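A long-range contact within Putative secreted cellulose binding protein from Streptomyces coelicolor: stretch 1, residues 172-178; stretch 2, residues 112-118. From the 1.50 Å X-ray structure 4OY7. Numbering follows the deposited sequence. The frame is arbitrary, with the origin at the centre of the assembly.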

ATOM      1  N   ILE A 172       5.494   4.334   2.276  1.00  5.75           N
ATOM      2  CA  ILE A 172       4.804   5.077   1.219  1.00  5.78           C
ATOM      3  C   ILE A 172       3.335   4.694   1.273  1.00  5.45           C
ATOM      4  O   ILE A 172       2.985   3.529   1.099  1.00  5.51           O
ATOM      5  CB  ILE A 172       5.393   4.774  -0.181  1.00  6.09           C
ATOM      6  CG1 ILE A 172       6.814   5.351  -0.288  1.00  6.52           C
ATOM      7  CG2 ILE A 172       4.537   5.355  -1.293  1.00  6.15           C
ATOM      8  CD1 ILE A 172       7.617   4.799  -1.440  1.00  7.02           C
ATOM      9  N   PHE A 173       2.495   5.698   1.492  1.00  5.36           N
ATOM     10  CA  PHE A 173       1.039   5.527   1.535  1.00  5.24           C
ATOM     11  C   PHE A 173       0.446   6.117   0.275  1.00  5.31           C
ATOM     12  O   PHE A 173       0.842   7.227  -0.147  1.00  5.70           O
ATOM     13  CB  PHE A 173       0.433   6.271   2.729  1.00  5.11           C
ATOM     14  CG  PHE A 173      -1.043   6.448   2.629  1.00  5.04           C
ATOM     15  CD1 PHE A 173      -1.906   5.351   2.755  1.00  4.96           C
ATOM     16  CD2 PHE A 173      -1.588   7.697   2.403  1.00  5.18           C
ATOM     17  CE1 PHE A 173      -3.272   5.525   2.662  1.00  4.95           C
ATOM     18  CE2 PHE A 173      -2.963   7.859   2.286  1.00  5.08           C
ATOM     19  CZ  PHE A 173      -3.797   6.763   2.375  1.00  5.00           C
ATOM     20  N   MET A 174      -0.454   5.367  -0.362  1.00  5.42           N
ATOM     21  CA  MET A 174      -1.150   5.859  -1.546  1.00  5.72           C
ATOM     22  C   MET A 174      -2.639   5.761  -1.370  1.00  5.72           C
ATOM     23  O   MET A 174      -3.151   4.769  -0.794  1.00  5.74           O
ATOM     24  CB  MET A 174      -0.746   5.106  -2.804  1.00  6.10           C
ATOM     25  CG  MET A 174       0.735   4.895  -2.955  1.00  6.35           C
ATOM     26  SD  MET A 174       1.124   4.219  -4.586  1.00  7.13           S
ATOM     27  CE  MET A 174       2.797   3.695  -4.275  1.00  7.21           C
ATOM     28  N   GLN A 175      -3.316   6.801  -1.816  1.00  5.65           N
ATOM     29  CA  GLN A 175      -4.776   6.826  -1.863  1.00  5.76           C
ATOM     30  C   GLN A 175      -5.170   6.961  -3.320  1.00  5.92           C
ATOM     31  O   GLN A 175      -4.773   7.901  -4.023  1.00  6.38           O
ATOM     32  CB  GLN A 175      -5.364   7.947  -1.013  1.00  5.69           C
ATOM     33  CG  GLN A 175      -6.850   7.787  -0.765  1.00  5.86           C
ATOM     34  CD  GLN A 175      -7.392   8.818   0.209  1.00  5.92           C
ATOM     35  OE1 GLN A 175      -6.637   9.393   1.004  1.00  6.05           O
ATOM     36  NE2 GLN A 175      -8.713   9.039   0.180  1.00  6.20           N
ATOM     37  N   TRP A 176      -5.903   5.957  -3.797  1.00  6.06           N
ATOM     38  CA  TRP A 176      -6.393   5.925  -5.146  1.00  6.25           C
ATOM     39  C   TRP A 176      -7.791   6.502  -5.115  1.00  6.38           C
ATOM     40  O   TRP A 176      -8.712   5.877  -4.570  1.00  6.50           O
ATOM     41  CB  TRP A 176      -6.433   4.486  -5.667  1.00  6.45           C
ATOM     42  CG  TRP A 176      -6.802   4.334  -7.105  1.00  6.97           C
ATOM     43  CD1 TRP A 176      -6.872   5.317  -8.069  1.00  7.27           C
ATOM     44  CD2 TRP A 176      -7.113   3.100  -7.771  1.00  7.34           C
ATOM     45  NE1 TRP A 176      -7.225   4.762  -9.274  1.00  7.87           N
ATOM     46  CE2 TRP A 176      -7.377   3.409  -9.119  1.00  7.81           C
ATOM     47  CE3 TRP A 176      -7.196   1.755  -7.349  1.00  7.35           C
ATOM     48  CZ2 TRP A 176      -7.716   2.433 -10.048  1.00  8.35           C
ATOM     49  CZ3 TRP A 176      -7.539   0.815  -8.249  1.00  7.91           C
ATOM     50  CH2 TRP A 176      -7.777   1.142  -9.597  1.00  8.28           C
ATOM     51  N   VAL A 177      -7.935   7.682  -5.693  1.00  6.40           N
ATOM     52  CA  VAL A 177      -9.169   8.449  -5.635  1.00  6.65           C
ATOM     53  C   VAL A 177      -9.855   8.385  -6.982  1.00  7.27           C
ATOM     54  O   VAL A 177      -9.425   9.006  -7.966  1.00  7.57           O
ATOM     55  CB  VAL A 177      -8.870   9.899  -5.203  1.00  6.54           C
ATOM     56  CG1 VAL A 177     -10.162  10.711  -5.103  1.00  6.82           C
ATOM     57  CG2 VAL A 177      -8.091   9.848  -3.900  1.00  6.25           C
ATOM     58  N   ARG A 178     -10.902   7.569  -7.054  1.00  7.61           N
ATOM     59  CA  ARG A 178     -11.663   7.446  -8.284  1.00  8.34           C
ATOM     60  C   ARG A 178     -12.313   8.768  -8.629  1.00  8.80           C
ATOM     61  O   ARG A 178     -12.743   9.507  -7.752  1.00  8.82           O
ATOM     62  CB  ARG A 178     -12.738   6.345  -8.165  1.00  8.59           C
ATOM     63  CG  ARG A 178     -12.151   4.938  -8.172  1.00  8.56           C
ATOM     64  CD  ARG A 178     -13.230   3.863  -8.011  1.00  9.00           C
ATOM     65  NE  ARG A 178     -14.170   3.860  -9.135  1.00  9.68           N
ATOM     66  CZ  ARG A 178     -15.202   3.017  -9.240  1.00 10.18           C
ATOM     67  NH1 ARG A 178     -15.448   2.105  -8.308  1.00 10.11           N
ATOM     68  NH2 ARG A 178     -16.032   3.117 -10.269  1.00 10.84           N
TER
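Stretch 2 (112-118) GDFRVYL

Six backbone hydrogen bonds fix stretch 2 alongside stretch 1, and they come in three reciprocal pairs. At the centre, R115 N donates to Q175 O (2.8 Å) and Q175 N donates back to R115 O (2.9 Å). Toward the start of stretch 2, V177 N reaches D113 O at 2.8 Å and D113 N reaches V177 O at 3.0 Å; toward its end, Y117 N lies 2.8 Å from F173 O, and F173 N lies 3.0 Å from Y117 O. The N-H...O angles, from 149° to 176°, are most nearly linear for the bonds donated by R115 and V177.

This pattern defines an antiparallel pair of strands. All seven residues of 112-118 are in strand conformation; from D113 to L118 phi runs between -96° and -128° and psi between 115° and 150°. The strand runs at 164° to strand 172-178, a signed crossing angle of the same value, and the axes approach to 4.6 Å. The register pairs L118 with I172, Y117 with F173, V116 with M174, R115 with Q175, F114 with W176, D113 with V177 and G112 with R178. The CA atoms of the hydrogen-bonded pairs are 5.1 Å apart for F173 and Y117 and for Q175 and R115, and 5.2 Å for V177 and D113; the other pairs are closer, falling to 4.2 Å between G112 CA and R178 CA. In the non-hydrogen-bonded positions, CA-H...O contacts supplement the ladder, among them M174 CA to R115 O at 3.1 Å and I172 CA to Y117 O at 3.2 Å.

G112 departs from the usual strand angles, with phi/psi of 151°/-170°, a region that calls for glycine. A CB here would point toward stretch 1 and lie only 2.1 Å from V177 O; its absence lets G112 CA approach V177 O to 3.2 Å.

Two waters extend the polar contacts to side chains. One accepts from W176 NE1 (3.2 Å to the water O) and donates a weak hydrogen bond to G112 O (3.1 Å from the water O). The other joins three side chains on the face carrying Q175, R115 and Y117: its O atom donates to Q175 OE1 at 2.6 Å, accepts from R115 NH1 at 3.1 Å, and is hydrogen-bonded to Y117 OH at 2.8 Å.

Packing on that face continues with V177, whose CG2 lies over one face of the R115 guanidinium, 3.6 Å from R115 NE. The rings of F173 and Y117 meet obliquely, planes at 39°, with F173 CD2 3.4 Å from Y117 CD1. The other face is lined by I172, M174, W176, F114, V116 and L118, all buried. Here the F114 ring forms an offset stack with the five-membered ring of W176, planes at 15° and centroids 3.9 Å apart, bringing F114 CE2 within 3.4 Å of W176 CG. Farther along, V116 CG2 lies 4.2 Å from M174 SD, while I172 packs against two neighbours, its CG2 3.9 Å from V116 CG1 and its CG1 3.8 Å from L118 CD1. Together the strands bury 728 Å².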

ATOM      1  N   GLY A 112      -9.035   8.071 -12.283  1.00 10.23           N
ATOM      2  CA  GLY A 112      -8.757   8.812 -11.049  1.00  9.80           C
ATOM      3  C   GLY A 112      -7.289   9.135 -10.835  1.00  9.64           C
ATOM      4  O   GLY A 112      -6.457   8.983 -11.760  1.00 10.10           O
ATOM      5  N   ASP A 113      -7.005   9.615  -9.621  1.00  9.08           N
ATOM      6  CA  ASP A 113      -5.678  10.070  -9.179  1.00  8.97           C
ATOM      7  C   ASP A 113      -5.101   9.110  -8.172  1.00  8.23           C
ATOM      8  O   ASP A 113      -5.818   8.593  -7.279  1.00  7.83           O
ATOM      9  CB  ASP A 113      -5.751  11.417  -8.440  1.00  9.13           C
ATOM     10  CG  ASP A 113      -6.095  12.575  -9.305  1.00 10.15           C
ATOM     11  OD1 ASP A 113      -6.050  12.461 -10.527  1.00 10.69           O
ATOM     12  OD2 ASP A 113      -6.402  13.637  -8.710  1.00 10.89           O
ATOM     13  N   PHE A 114      -3.790   8.921  -8.241  1.00  7.86           N
ATOM     14  CA  PHE A 114      -3.041   8.288  -7.192  1.00  7.31           C
ATOM     15  C   PHE A 114      -2.302   9.351  -6.395  1.00  6.88           C
ATOM     16  O   PHE A 114      -1.412  10.046  -6.918  1.00  7.23           O
ATOM     17  CB  PHE A 114      -2.068   7.295  -7.805  1.00  7.50           C
ATOM     18  CG  PHE A 114      -2.741   6.153  -8.488  1.00  7.90           C
ATOM     19  CD1 PHE A 114      -3.075   6.218  -9.832  1.00  8.55           C
ATOM     20  CD2 PHE A 114      -3.040   4.996  -7.787  1.00  7.76           C
ATOM     21  CE1 PHE A 114      -3.708   5.158 -10.476  1.00  8.89           C
ATOM     22  CE2 PHE A 114      -3.685   3.939  -8.413  1.00  7.97           C
ATOM     23  CZ  PHE A 114      -4.015   4.007  -9.756  1.00  8.73           C
ATOM     24  N   ARG A 115      -2.682   9.482  -5.129  1.00  6.20           N
ATOM     25  CA  ARG A 115      -2.050  10.455  -4.218  1.00  6.00           C
ATOM     26  C   ARG A 115      -1.009   9.696  -3.461  1.00  5.69           C
ATOM     27  O   ARG A 115      -1.361   8.780  -2.691  1.00  5.51           O
ATOM     28  CB  ARG A 115      -3.083  11.030  -3.264  1.00  5.87           C
ATOM     29  CG  ARG A 115      -4.128  11.874  -3.954  1.00  6.07           C
ATOM     30  CD  ARG A 115      -5.243  12.285  -3.045  1.00  5.99           C
ATOM     31  NE  ARG A 115      -6.325  12.979  -3.738  1.00  6.21           N
ATOM     32  CZ  ARG A 115      -7.444  13.363  -3.151  1.00  6.34           C
ATOM     33  NH1 ARG A 115      -7.626  13.169  -1.831  1.00  6.09           N
ATOM     34  NH2 ARG A 115      -8.370  13.998  -3.874  1.00  6.76           N
ATOM     35  N   VAL A 116       0.243  10.103  -3.639  1.00  5.69           N
ATOM     36  CA  VAL A 116       1.390   9.372  -3.111  1.00  5.61           C
ATOM     37  C   VAL A 116       2.061  10.183  -1.995  1.00  5.72           C
ATOM     38  O   VAL A 116       2.464  11.329  -2.202  1.00  5.95           O
ATOM     39  CB  VAL A 116       2.401   9.056  -4.230  1.00  5.85           C
ATOM     40  CG1 VAL A 116       3.614   8.312  -3.664  1.00  5.95           C
ATOM     41  CG2 VAL A 116       1.746   8.280  -5.397  1.00  5.96           C
ATOM     42  N   TYR A 117       2.205   9.554  -0.830  1.00  5.44           N
ATOM     43  CA  TYR A 117       2.753  10.179   0.389  1.00  5.62           C
ATOM     44  C   TYR A 117       3.932   9.424   0.982  1.00  5.62           C
ATOM     45  O   TYR A 117       3.994   8.198   0.919  1.00  5.45           O
ATOM     46  CB  TYR A 117       1.689  10.296   1.488  1.00  5.53           C
ATOM     47  CG  TYR A 117       0.365  10.934   1.125  1.00  5.65           C
ATOM     48  CD1 TYR A 117      -0.586  10.252   0.379  1.00  5.66           C
ATOM     49  CD2 TYR A 117       0.039  12.177   1.604  1.00  6.00           C
ATOM     50  CE1 TYR A 117      -1.825  10.832   0.091  1.00  5.79           C
ATOM     51  CE2 TYR A 117      -1.183  12.774   1.332  1.00  6.16           C
ATOM     52  CZ  TYR A 117      -2.130  12.085   0.587  1.00  6.09           C
ATOM     53  OH  TYR A 117      -3.339  12.728   0.316  1.00  6.67           O
ATOM     54  N   LEU A 118       4.837  10.150   1.627  1.00  6.06           N
ATOM     55  CA  LEU A 118       5.997   9.507   2.285  1.00  6.30           C
ATOM     56  C   LEU A 118       6.077   9.974   3.725  1.00  6.61           C
ATOM     57  O   LEU A 118       5.889  11.137   4.012  1.00  6.53           O
ATOM     58  CB  LEU A 118       7.272   9.883   1.562  1.00  6.83           C
ATOM     59  CG  LEU A 118       8.597   9.324   2.064  1.00  7.16           C
ATOM     60  CD1 LEU A 118       8.669   7.802   1.908  1.00  7.05           C
ATOM     61  CD2 LEU A 118       9.724  10.006   1.305  1.00  7.65           C
TER
HETATM   62  O   HOH W   1      -6.598   5.915 -12.180  1.00 11.56           O
HETATM   63  O   HOH W   2      -6.015  11.921   0.517  1.00  9.01           O